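Local coordinates for protein pyrethroid hydrolase (Sphingobium faniae, PDB 5Y5R) that hydrolyses pyrethroid pesticides, probably cleaving their ester into an alcohol and a cyclopropanecarboxylic acid, at residues 106-116 against 178-186; 71-82 against 93-104. One frame throughout, in Å; residues are numbered along the deposited sequence.

Contact 1. Residues 106-116 against 178-186. With 8NL ((2-methyl-3-phenyl-phenyl)methyl (1~{S})-3-[(~{E})-2-chloranyl-3,3,3-tris(fluoranyl)prop-1-enyl]-2,2-dimethyl-cyclopropane-1-carboxylate), chain G.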
loop_
_atom_site.group_PDB
_atom_site.type_symbol
_atom_site.label_atom_id
_atom_site.label_comp_id
_atom_site.label_asym_id
_atom_site.label_seq_id
_atom_site.Cartn_x
_atom_site.Cartn_y
_atom_site.Cartn_z
ATOM N N THR A 106 -3.473 -8.731 -5.731
ATOM C CA THR A 106 -3.855 -10.119 -5.865
ATOM C C THR A 106 -5.162 -10.212 -6.620
ATOM O O THR A 106 -6.000 -9.304 -6.584
ATOM C CB THR A 106 -3.929 -10.844 -4.501
ATOM O OG1 THR A 106 -4.914 -10.250 -3.645
ATOM C CG2 THR A 106 -2.629 -10.719 -3.858
ATOM N N ALA A 107 -5.281 -11.301 -7.354
ATOM C CA ALA A 107 -6.471 -11.574 -8.080
ATOM C C ALA A 107 -7.588 -11.865 -7.092
ATOM O O ALA A 107 -7.325 -12.276 -5.956
ATOM C CB ALA A 107 -6.233 -12.761 -9.013
ATOM N N PRO A 108 -8.841 -11.706 -7.516
ATOM C CA PRO A 108 -9.972 -12.058 -6.648
ATOM C C PRO A 108 -9.855 -13.463 -6.068
ATOM O O PRO A 108 -9.635 -14.436 -6.782
ATOM C CB PRO A 108 -11.171 -11.935 -7.594
ATOM C CG PRO A 108 -10.683 -10.808 -8.598
ATOM C CD PRO A 108 -9.297 -11.282 -8.860
ATOM N N GLY A 109 -10.020 -13.573 -4.752
ATOM C CA GLY A 109 -9.950 -14.881 -4.131
ATOM C C GLY A 109 -8.566 -15.325 -3.727
ATOM O O GLY A 109 -8.417 -16.436 -3.190
ATOM N N VAL A 110 -7.550 -14.511 -3.980
ATOM C CA VAL A 110 -6.163 -14.834 -3.677
ATOM C C VAL A 110 -5.730 -13.981 -2.501
ATOM O O VAL A 110 -6.047 -12.786 -2.448
ATOM C CB VAL A 110 -5.249 -14.607 -4.890
ATOM C CG1 VAL A 110 -3.829 -15.122 -4.607
ATOM C CG2 VAL A 110 -5.823 -15.336 -6.056
ATOM N N THR A 111 -5.060 -14.595 -1.550
ATOM C CA THR A 111 -4.606 -13.783 -0.431
ATOM C C THR A 111 -3.195 -13.296 -0.680
ATOM O O THR A 111 -2.442 -13.901 -1.450
ATOM C CB THR A 111 -4.638 -14.590 0.863
ATOM O OG1 THR A 111 -3.742 -15.682 0.707
ATOM C CG2 THR A 111 -6.016 -15.129 1.093
ATOM N N PRO A 112 -2.798 -12.214 -0.014
ATOM C CA PRO A 112 -1.415 -11.737 -0.147
ATOM C C PRO A 112 -0.371 -12.774 0.196
ATOM O O PRO A 112 0.740 -12.701 -0.349
ATOM C CB PRO A 112 -1.376 -10.551 0.824
ATOM C CG PRO A 112 -2.776 -10.077 0.864
ATOM C CD PRO A 112 -3.637 -11.259 0.741
ATOM N N GLU A 113 -0.671 -13.734 1.088
ATOM C CA GLU A 113 0.382 -14.674 1.478
ATOM C C GLU A 113 0.895 -15.469 0.275
ATOM O O GLU A 113 2.060 -15.880 0.276
ATOM C CB GLU A 113 -0.075 -15.635 2.597
ATOM C CG GLU A 113 -1.549 -15.794 2.833
ATOM C CD GLU A 113 -1.868 -16.625 4.061
ATOM O OE1 GLU A 113 -0.955 -17.316 4.572
ATOM O OE2 GLU A 113 -3.044 -16.621 4.498
ATOM N N THR A 114 0.084 -15.614 -0.797
ATOM C CA THR A 114 0.539 -16.288 -2.018
ATOM C C THR A 114 1.857 -15.735 -2.532
ATOM O O THR A 114 2.738 -16.491 -2.949
ATOM C CB THR A 114 -0.503 -16.165 -3.150
ATOM O OG1 THR A 114 -1.706 -16.866 -2.812
ATOM C CG2 THR A 114 0.052 -16.666 -4.499
ATOM N N PHE A 115 2.028 -14.418 -2.495
ATOM C CA PHE A 115 3.215 -13.823 -3.092
ATOM C C PHE A 115 4.331 -13.521 -2.108
ATOM O O PHE A 115 5.449 -13.222 -2.536
ATOM C CB PHE A 115 2.790 -12.567 -3.855
ATOM C CG PHE A 115 1.907 -12.882 -5.018
ATOM C CD1 PHE A 115 2.442 -13.384 -6.181
ATOM C CD2 PHE A 115 0.537 -12.740 -4.911
ATOM C CE1 PHE A 115 1.653 -13.680 -7.239
ATOM C CE2 PHE A 115 -0.266 -13.059 -5.955
ATOM C CZ PHE A 115 0.295 -13.547 -7.128
ATOM N N VAL A 116 4.043 -13.578 -0.812
ATOM C CA VAL A 116 5.051 -13.375 0.227
ATOM C C VAL A 116 5.787 -14.662 0.534
ATOM O O VAL A 116 7.001 -14.665 0.759
ATOM C CB VAL A 116 4.367 -12.804 1.478
ATOM C CG1 VAL A 116 5.254 -12.953 2.698
ATOM C CG2 VAL A 116 3.987 -11.329 1.223
ATOM N N PRO A 178 -4.507 -8.436 7.324
ATOM C CA PRO A 178 -4.466 -8.254 5.867
ATOM C C PRO A 178 -3.711 -9.337 5.115
ATOM O O PRO A 178 -4.001 -9.555 3.939
ATOM C CB PRO A 178 -3.824 -6.866 5.704
ATOM C CG PRO A 178 -3.076 -6.632 6.939
ATOM C CD PRO A 178 -3.907 -7.278 8.017
ATOM N N PHE A 179 -2.731 -9.994 5.731
ATOM C CA PHE A 179 -1.978 -11.004 5.004
ATOM C C PHE A 179 -2.841 -12.191 4.632
ATOM O O PHE A 179 -2.546 -12.882 3.645
ATOM C CB PHE A 179 -0.771 -11.473 5.810
ATOM C CG PHE A 179 0.362 -10.521 5.778
ATOM C CD1 PHE A 179 1.282 -10.558 4.742
ATOM C CD2 PHE A 179 0.498 -9.560 6.764
ATOM C CE1 PHE A 179 2.340 -9.665 4.716
ATOM C CE2 PHE A 179 1.536 -8.665 6.733
ATOM C CZ PHE A 179 2.458 -8.711 5.725
ATOM N N GLY A 180 -3.894 -12.448 5.403
ATOM C CA GLY A 180 -4.627 -13.677 5.243
ATOM C C GLY A 180 -5.992 -13.517 4.623
ATOM O O GLY A 180 -6.691 -14.516 4.448
ATOM N N THR A 181 -6.359 -12.274 4.204
ATOM C CA THR A 181 -7.704 -12.040 3.697
ATOM C C THR A 181 -7.733 -12.079 2.173
ATOM O O THR A 181 -6.843 -11.515 1.520
ATOM C CB THR A 181 -8.240 -10.706 4.213
ATOM O OG1 THR A 181 -8.727 -10.909 5.557
ATOM C CG2 THR A 181 -9.359 -10.169 3.310
ATOM N N PRO A 182 -8.631 -12.857 1.582
ATOM C CA PRO A 182 -8.678 -12.933 0.124
ATOM C C PRO A 182 -9.255 -11.645 -0.441
ATOM O O PRO A 182 -10.068 -10.973 0.207
ATOM C CB PRO A 182 -9.629 -14.111 -0.145
ATOM C CG PRO A 182 -9.900 -14.758 1.169
ATOM C CD PRO A 182 -9.690 -13.670 2.197
ATOM N N ASN A 183 -8.842 -11.324 -1.668
ATOM C CA ASN A 183 -9.408 -10.183 -2.385
ATOM C C ASN A 183 -10.848 -10.471 -2.768
ATOM O O ASN A 183 -11.098 -11.441 -3.481
ATOM C CB ASN A 183 -8.594 -9.839 -3.623
ATOM C CG ASN A 183 -9.146 -8.621 -4.357
ATOM O OD1 ASN A 183 -10.099 -7.990 -3.908
ATOM N ND2 ASN A 183 -8.512 -8.255 -5.449
ATOM N N PRO A 184 -11.816 -9.708 -2.273
ATOM C CA PRO A 184 -13.218 -9.928 -2.636
ATOM C C PRO A 184 -13.690 -9.153 -3.860
ATOM O O PRO A 184 -14.894 -9.150 -4.132
ATOM C CB PRO A 184 -13.947 -9.442 -1.385
ATOM C CG PRO A 184 -13.106 -8.267 -0.950
ATOM C CD PRO A 184 -11.670 -8.613 -1.311
HETATM N N MSE A 185 -12.801 -8.499 -4.592
HETATM C CA MSE A 185 -13.249 -7.697 -5.727
HETATM C C MSE A 185 -14.012 -8.518 -6.742
HETATM O O MSE A 185 -13.513 -9.533 -7.233
HETATM C CB MSE A 185 -12.071 -7.025 -6.406
HETATM C CG MSE A 185 -11.645 -5.767 -5.724
HETATM SE SE MSE A 185 -10.016 -5.184 -6.509
HETATM C CE MSE A 185 -10.820 -4.578 -8.190
ATOM N N GLU A 186 -15.231 -8.076 -7.049
ATOM C CA GLU A 186 -16.033 -8.733 -8.062
ATOM C C GLU A 186 -16.839 -7.691 -8.823
ATOM O O GLU A 186 -17.084 -6.581 -8.328
ATOM C CB GLU A 186 -16.985 -9.752 -7.442
ATOM C CG GLU A 186 -18.064 -9.123 -6.611
ATOM C CD GLU A 186 -18.925 -10.142 -5.901
ATOM O OE1 GLU A 186 -18.443 -11.263 -5.617
ATOM O OE2 GLU A 186 -20.098 -9.817 -5.628
HETATM C C 8NL G . 7.944 -2.745 7.179
HETATM C C8 8NL G . 10.055 -0.242 9.574
HETATM C C9 8NL G . 10.640 -0.462 10.817
HETATM C C10 8NL G . 11.436 -1.580 11.028
HETATM C C11 8NL G . 11.611 -2.443 9.949
HETATM C C12 8NL G . 11.018 -2.203 8.710
HETATM C C13 8NL G . 6.749 -1.725 4.572
HETATM O O 8NL G . 6.924 -3.094 4.133
HETATM CL CL 8NL G . 6.681 -10.225 3.730
HETATM C C21 8NL G . 6.241 -8.526 3.919
HETATM C C22 8NL G . 6.330 -7.932 5.305
HETATM F F2 8NL G . 7.391 -7.145 5.346
HETATM F F1 8NL G . 5.252 -7.256 5.652
HETATM F F 8NL G . 6.476 -8.930 6.150
HETATM C C20 8NL G . 5.897 -7.806 2.850
HETATM C C16 8NL G . 5.482 -6.356 2.973
HETATM C C17 8NL G . 5.502 -5.790 1.557
HETATM C C18 8NL G . 3.984 -5.866 1.487
HETATM C C19 8NL G . 6.233 -6.687 0.545
HETATM C C15 8NL G . 6.388 -5.166 2.673
HETATM C C14 8NL G . 5.902 -3.936 3.445
HETATM O O1 8NL G . 4.696 -3.699 3.541
HETATM C C2 8NL G . 7.892 -1.050 5.348
HETATM C C3 8NL G . 8.376 0.132 4.802
HETATM C C4 8NL G . 9.409 0.855 5.398
HETATM C C5 8NL G . 9.961 0.420 6.599
HETATM C C6 8NL G . 9.521 -0.757 7.193
HETATM C C1 8NL G . 8.470 -1.488 6.568
HETATM C C7 8NL G . 10.210 -1.103 8.502
#

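Contact 2. Residues 71-82 against 93-104. With 8NL ((2-methyl-3-phenyl-phenyl)methyl (1~{S})-3-[(~{E})-2-chloranyl-3,3,3-tris(fluoranyl)prop-1-enyl]-2,2-dimethyl-cyclopropane-1-carboxylate), chain G.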
loop_
_atom_site.group_PDB
_atom_site.type_symbol
_atom_site.label_atom_id
_atom_site.label_comp_id
_atom_site.label_asym_id
_atom_site.label_seq_id
_atom_site.Cartn_x
_atom_site.Cartn_y
_atom_site.Cartn_z
ATOM N N GLN A 71 -15.430 11.797 -6.333
ATOM C CA GLN A 71 -14.767 10.499 -6.401
ATOM C C GLN A 71 -13.368 10.580 -5.805
ATOM O O GLN A 71 -12.765 11.648 -5.754
ATOM C CB GLN A 71 -14.654 10.028 -7.846
ATOM C CG GLN A 71 -15.980 9.956 -8.519
ATOM C CD GLN A 71 -16.702 8.700 -8.164
ATOM O OE1 GLN A 71 -16.451 7.633 -8.730
ATOM N NE2 GLN A 71 -17.583 8.802 -7.174
ATOM N N SER A 72 -12.831 9.417 -5.406
ATOM C CA SER A 72 -11.521 9.323 -4.773
ATOM C C SER A 72 -10.559 8.400 -5.514
ATOM O O SER A 72 -10.942 7.356 -6.047
ATOM C CB SER A 72 -11.633 8.807 -3.345
ATOM O OG SER A 72 -12.335 9.720 -2.519
ATOM N N ILE A 73 -9.276 8.721 -5.405
ATOM C CA ILE A 73 -8.208 7.825 -5.823
ATOM C C ILE A 73 -7.664 7.153 -4.565
ATOM O O ILE A 73 -7.357 7.823 -3.569
ATOM C CB ILE A 73 -7.095 8.585 -6.569
ATOM C CG1 ILE A 73 -7.659 9.372 -7.759
ATOM C CG2 ILE A 73 -6.041 7.611 -7.054
ATOM C CD1 ILE A 73 -8.085 8.528 -8.973
ATOM N N LEU A 74 -7.552 5.830 -4.605
ATOM C CA LEU A 74 -6.992 5.053 -3.508
ATOM C C LEU A 74 -5.628 4.561 -3.930
ATOM O O LEU A 74 -5.487 3.957 -5.007
ATOM C CB LEU A 74 -7.884 3.862 -3.152
ATOM C CG LEU A 74 -9.300 4.145 -2.678
ATOM C CD1 LEU A 74 -9.878 2.867 -2.057
ATOM C CD2 LEU A 74 -9.259 5.335 -1.711
ATOM N N LEU A 75 -4.626 4.836 -3.099
ATOM C CA LEU A 75 -3.273 4.353 -3.308
ATOM C C LEU A 75 -2.879 3.478 -2.126
ATOM O O LEU A 75 -3.071 3.861 -0.959
ATOM C CB LEU A 75 -2.262 5.494 -3.467
ATOM C CG LEU A 75 -0.813 5.103 -3.781
ATOM C CD1 LEU A 75 -0.153 6.197 -4.638
ATOM C CD2 LEU A 75 0.051 4.872 -2.506
ATOM N N GLY A 76 -2.352 2.321 -2.434
ATOM C CA GLY A 76 -1.794 1.434 -1.429
ATOM C C GLY A 76 -0.312 1.250 -1.680
ATOM O O GLY A 76 0.113 1.121 -2.823
ATOM N N HIS A 77 0.478 1.251 -0.603
ATOM C CA HIS A 77 1.885 0.885 -0.707
ATOM C C HIS A 77 2.087 -0.497 -0.087
ATOM O O HIS A 77 1.515 -0.797 0.964
ATOM C CB HIS A 77 2.804 1.910 -0.057
ATOM C CG HIS A 77 4.228 1.452 0.055
ATOM N ND1 HIS A 77 4.825 1.152 1.262
ATOM C CD2 HIS A 77 5.166 1.232 -0.893
ATOM C CE1 HIS A 77 6.075 0.788 1.053
ATOM N NE2 HIS A 77 6.300 0.802 -0.251
ATOM N N SER A 78 2.788 -1.369 -0.815
ATOM C CA SER A 78 3.141 -2.723 -0.386
ATOM C C SER A 78 1.893 -3.430 0.135
ATOM O O SER A 78 0.915 -3.590 -0.600
ATOM C CB SER A 78 4.232 -2.719 0.677
ATOM O OG SER A 78 3.720 -2.314 1.935
ATOM N N LEU A 79 1.879 -3.784 1.428
ATOM C CA LEU A 79 0.716 -4.459 1.990
ATOM C C LEU A 79 -0.542 -3.610 1.886
ATOM O O LEU A 79 -1.654 -4.149 1.964
ATOM C CB LEU A 79 0.986 -4.830 3.468
ATOM C CG LEU A 79 -0.135 -5.524 4.238
ATOM C CD1 LEU A 79 -0.142 -7.046 3.941
ATOM C CD2 LEU A 79 0.028 -5.279 5.722
ATOM N N GLY A 80 -0.396 -2.285 1.748
ATOM C CA GLY A 80 -1.554 -1.422 1.621
ATOM C C GLY A 80 -2.431 -1.728 0.427
ATOM O O GLY A 80 -3.593 -1.313 0.397
ATOM N N GLY A 81 -1.900 -2.419 -0.577
ATOM C CA GLY A 81 -2.743 -2.793 -1.706
ATOM C C GLY A 81 -3.873 -3.730 -1.332
ATOM O O GLY A 81 -4.941 -3.684 -1.944
ATOM N N ALA A 82 -3.660 -4.592 -0.321
ATOM C CA ALA A 82 -4.741 -5.466 0.136
ATOM C C ALA A 82 -5.931 -4.645 0.614
ATOM O O ALA A 82 -7.086 -5.017 0.385
ATOM C CB ALA A 82 -4.249 -6.402 1.248
ATOM N N ASP A 93 -18.710 2.682 -5.709
ATOM C CA ASP A 93 -19.354 3.921 -6.121
ATOM C C ASP A 93 -18.558 5.152 -5.713
ATOM O O ASP A 93 -18.832 6.248 -6.219
ATOM C CB ASP A 93 -20.788 3.990 -5.566
ATOM C CG ASP A 93 -20.870 3.790 -4.034
ATOM O OD1 ASP A 93 -20.146 2.940 -3.443
ATOM O OD2 ASP A 93 -21.698 4.494 -3.411
ATOM N N LYS A 94 -17.608 5.008 -4.794
ATOM C CA LYS A 94 -16.819 6.140 -4.337
ATOM C C LYS A 94 -15.410 6.177 -4.917
ATOM O O LYS A 94 -14.771 7.236 -4.885
ATOM C CB LYS A 94 -16.760 6.149 -2.805
ATOM C CG LYS A 94 -18.131 6.291 -2.138
ATOM C CD LYS A 94 -18.398 7.734 -1.748
ATOM C CE LYS A 94 -19.664 7.887 -0.947
ATOM N NZ LYS A 94 -19.828 9.310 -0.481
ATOM N N VAL A 95 -14.914 5.060 -5.439
ATOM C CA VAL A 95 -13.549 4.953 -5.929
ATOM C C VAL A 95 -13.579 5.039 -7.450
ATOM O O VAL A 95 -14.249 4.241 -8.113
ATOM C CB VAL A 95 -12.879 3.647 -5.468
ATOM C CG1 VAL A 95 -11.444 3.588 -5.978
ATOM C CG2 VAL A 95 -12.922 3.525 -3.904
ATOM N N ALA A 96 -12.876 6.027 -7.983
ATOM C CA ALA A 96 -12.674 6.238 -9.412
ATOM C C ALA A 96 -11.383 5.619 -9.940
ATOM O O ALA A 96 -11.209 5.554 -11.162
ATOM C CB ALA A 96 -12.678 7.737 -9.724
ATOM N N GLY A 97 -10.452 5.232 -9.070
ATOM C CA GLY A 97 -9.180 4.703 -9.525
ATOM C C GLY A 97 -8.411 4.005 -8.423
ATOM O O GLY A 97 -8.526 4.352 -7.242
ATOM N N LEU A 98 -7.603 3.025 -8.817
ATOM C CA LEU A 98 -6.779 2.260 -7.879
ATOM C C LEU A 98 -5.314 2.343 -8.282
ATOM O O LEU A 98 -4.959 2.037 -9.423
ATOM C CB LEU A 98 -7.215 0.788 -7.823
ATOM C CG LEU A 98 -8.595 0.533 -7.208
ATOM C CD1 LEU A 98 -8.984 -0.929 -7.359
ATOM C CD2 LEU A 98 -8.652 0.948 -5.728
ATOM N N ILE A 99 -4.461 2.721 -7.344
ATOM C CA ILE A 99 -3.035 2.818 -7.596
ATOM C C ILE A 99 -2.307 1.854 -6.673
ATOM O O ILE A 99 -2.376 2.004 -5.447
ATOM C CB ILE A 99 -2.529 4.244 -7.366
ATOM C CG1 ILE A 99 -3.273 5.247 -8.253
ATOM C CG2 ILE A 99 -1.039 4.314 -7.639
ATOM C CD1 ILE A 99 -2.788 6.633 -8.032
ATOM N N TYR A 100 -1.556 0.919 -7.250
ATOM C CA TYR A 100 -0.770 -0.060 -6.497
ATOM C C TYR A 100 0.707 0.312 -6.601
ATOM O O TYR A 100 1.341 0.078 -7.637
ATOM C CB TYR A 100 -1.030 -1.483 -7.004
ATOM C CG TYR A 100 -2.442 -1.964 -6.824
ATOM C CD1 TYR A 100 -3.441 -1.613 -7.726
ATOM C CD2 TYR A 100 -2.788 -2.749 -5.753
ATOM C CE1 TYR A 100 -4.730 -2.051 -7.590
ATOM C CE2 TYR A 100 -4.076 -3.182 -5.591
ATOM C CZ TYR A 100 -5.056 -2.819 -6.506
ATOM O OH TYR A 100 -6.348 -3.282 -6.360
ATOM N N LEU A 101 1.267 0.851 -5.523
ATOM C CA LEU A 101 2.642 1.344 -5.486
ATOM C C LEU A 101 3.539 0.279 -4.864
ATOM O O LEU A 101 3.650 0.184 -3.632
ATOM C CB LEU A 101 2.720 2.675 -4.725
ATOM C CG LEU A 101 4.117 3.251 -4.476
ATOM C CD1 LEU A 101 4.943 3.438 -5.768
ATOM C CD2 LEU A 101 4.018 4.557 -3.706
ATOM N N THR A 102 4.259 -0.443 -5.737
ATOM C CA THR A 102 5.005 -1.671 -5.446
ATOM C C THR A 102 4.246 -2.382 -4.338
ATOM O O THR A 102 4.754 -2.616 -3.231
ATOM C CB THR A 102 6.497 -1.367 -5.177
ATOM O OG1 THR A 102 7.242 -2.587 -5.053
ATOM C CG2 THR A 102 6.737 -0.451 -3.939
ATOM N N ALA A 103 2.980 -2.665 -4.632
ATOM C CA ALA A 103 1.975 -3.051 -3.655
ATOM C C ALA A 103 1.465 -4.452 -3.951
ATOM O O ALA A 103 1.642 -4.972 -5.046
ATOM C CB ALA A 103 0.783 -2.069 -3.651
ATOM N N VAL A 104 0.813 -5.051 -2.956
ATOM C CA VAL A 104 0.240 -6.384 -3.120
ATOM C C VAL A 104 -1.007 -6.231 -3.988
ATOM O O VAL A 104 -2.000 -5.624 -3.579
ATOM C CB VAL A 104 -0.081 -7.032 -1.761
ATOM C CG1 VAL A 104 -0.672 -8.411 -1.957
ATOM C CG2 VAL A 104 1.160 -7.130 -0.919
HETATM C C 8NL G . 7.944 -2.745 7.179
HETATM C C8 8NL G . 10.055 -0.242 9.574
HETATM C C9 8NL G . 10.640 -0.462 10.817
HETATM C C10 8NL G . 11.436 -1.580 11.028
HETATM C C11 8NL G . 11.611 -2.443 9.949
HETATM C C12 8NL G . 11.018 -2.203 8.710
HETATM C C13 8NL G . 6.749 -1.725 4.572
HETATM O O 8NL G . 6.924 -3.094 4.133
HETATM CL CL 8NL G . 6.681 -10.225 3.730
HETATM C C21 8NL G . 6.241 -8.526 3.919
HETATM C C22 8NL G . 6.330 -7.932 5.305
HETATM F F2 8NL G . 7.391 -7.145 5.346
HETATM F F1 8NL G . 5.252 -7.256 5.652
HETATM F F 8NL G . 6.476 -8.930 6.150
HETATM C C20 8NL G . 5.897 -7.806 2.850
HETATM C C16 8NL G . 5.482 -6.356 2.973
HETATM C C17 8NL G . 5.502 -5.790 1.557
HETATM C C18 8NL G . 3.984 -5.866 1.487
HETATM C C19 8NL G . 6.233 -6.687 0.545
HETATM C C15 8NL G . 6.388 -5.166 2.673
HETATM C C14 8NL G . 5.902 -3.936 3.445
HETATM O O1 8NL G . 4.696 -3.699 3.541
HETATM C C2 8NL G . 7.892 -1.050 5.348
HETATM C C3 8NL G . 8.376 0.132 4.802
HETATM C C4 8NL G . 9.409 0.855 5.398
HETATM C C5 8NL G . 9.961 0.420 6.599
HETATM C C6 8NL G . 9.521 -0.757 7.193
HETATM C C1 8NL G . 8.470 -1.488 6.568
HETATM C C7 8NL G . 10.210 -1.103 8.502
HETATM O O HOH W 1 -16.970 5.213 -9.187
HETATM O O HOH W 2 -15.114 9.083 -2.913
#

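Contact 1. Residues 106-116 against 178-186
Thr106 O takes an N-H from the side chain of Asn183, a bond between the two ends of the cap excursion that many alpha/beta hydrolases insert between neighbouring sheet strands, here 95-101 and 194-199. With Asn183 CG anti to its own backbone N (chi1 -178°), ND2 reaches Thr106 O at 2.9 Å, with the acceptor in the Asn183 amide plane, while OD1 accepts from Met185 N in an Asx turn. Residues 107-110 form a type II turn: Pro108 fits the bend, and Gly109 has a positive phi (88°) at which a CB would jam against the preceding carbonyl. Its N-H donates to Asn183 O, 2.7 Å away, along a lone pair. Val110 O is gripped from opposite faces of its plane by Asn183 N and by Thr106 OG1. Next, Thr111 CG2 lies 3.9 Å from Pro182 CG, and Pro112 presses CD on Thr181 O. Glu113 N gives Phe179 O a weak hydrogen bond. Val116 CG2 meets the Phe179 ring at its edge, and both apolar side chains line the pocket of the bound ester: Val116 CG1 lies 3.2 Å from its chlorine, CL, and Phe179 CZ meets fluorine F1 edge-on in the ring plane.

Contact 2. Residues 71-82 against 93-104
Bent at chi2 (-81°), the Gln71 side chain folds over Ala96, whose small CB lies 3.6 Å from Gln71 CB, and delivers NE2 to Asp93 O at 3.0 Å in a nearly straight bond. With an alanine in place of Gln71, Asp93 O would probably lose this donor and Ala96 CB part of its cover. Ile73 (chi1 -55°) puts CG2 opposite the backbone N and against Ile99 CD1, 3.5 Å away. Leu75 CD1 packs on Ile99 CG2 at 3.7 Å, under helix 237-249. On the opposite sheet face Leu74 CD1 meets Val95 CG2 nearly at a right angle, beneath helix 80-90. Backbone hydrogen bonds of the parallel kind link the strands from Ser72 to Leu101, interrupted by a bulge where the register slips at Ala96; Gly97 N is buried there without a partner, and a CB on Gly97 would collide with Ile73 CD1.

These are the two strands of a beta-alpha-beta unit of the alpha/beta hydrolase fold, and the first ends in a turn matching the nucleophile elbow, Gly-X-Ser-X-Gly. Ser78 sits at a strained positive phi (49°). Gly76 and Gly80 suit this sharp turn, because a CB on Gly76 would strike Gly80 O and one on Gly80 would strike His77 O. Ser78 O is held on its two sides by Gly81 N and Val104 N, and Val104 N lies 2.8 Å from Ser78 O. Ser78 OG points at the ester carbonyl O1 of the ligand, consistent with a nucleophile, although the modelled 2.3 Å separation is doubtfully short. Beside the elbow, Thr102 CG2 touches the edge of the His77 ring, while His77 NE2 bonds His230 O and Thr102 OG1 bonds Asp202 OD2, both partners probably belonging to the charge relay.

Following the chain from the N terminus, contact 2 comes first: strand 71-77 leads through the elbow into helix 80-90, and the return along 93-104 closes this short crossover in the middle of the parallel sheet. The chain then leaves the sheet directly into 106-116, runs out through the cap, and comes back at 178-186, where contact 1 closes a loop of some sixty residues before strand 194-199. The two loops are in series, neither nested nor crossing. They nevertheless touch, Pro112 resting on Val104 and Ala82, and Pro178 and Phe179 on Leu79, thereby seating the base of the cap on the C-terminal ends of the central strands, where the catalytic residues probably lie, with the bound ester touched by both.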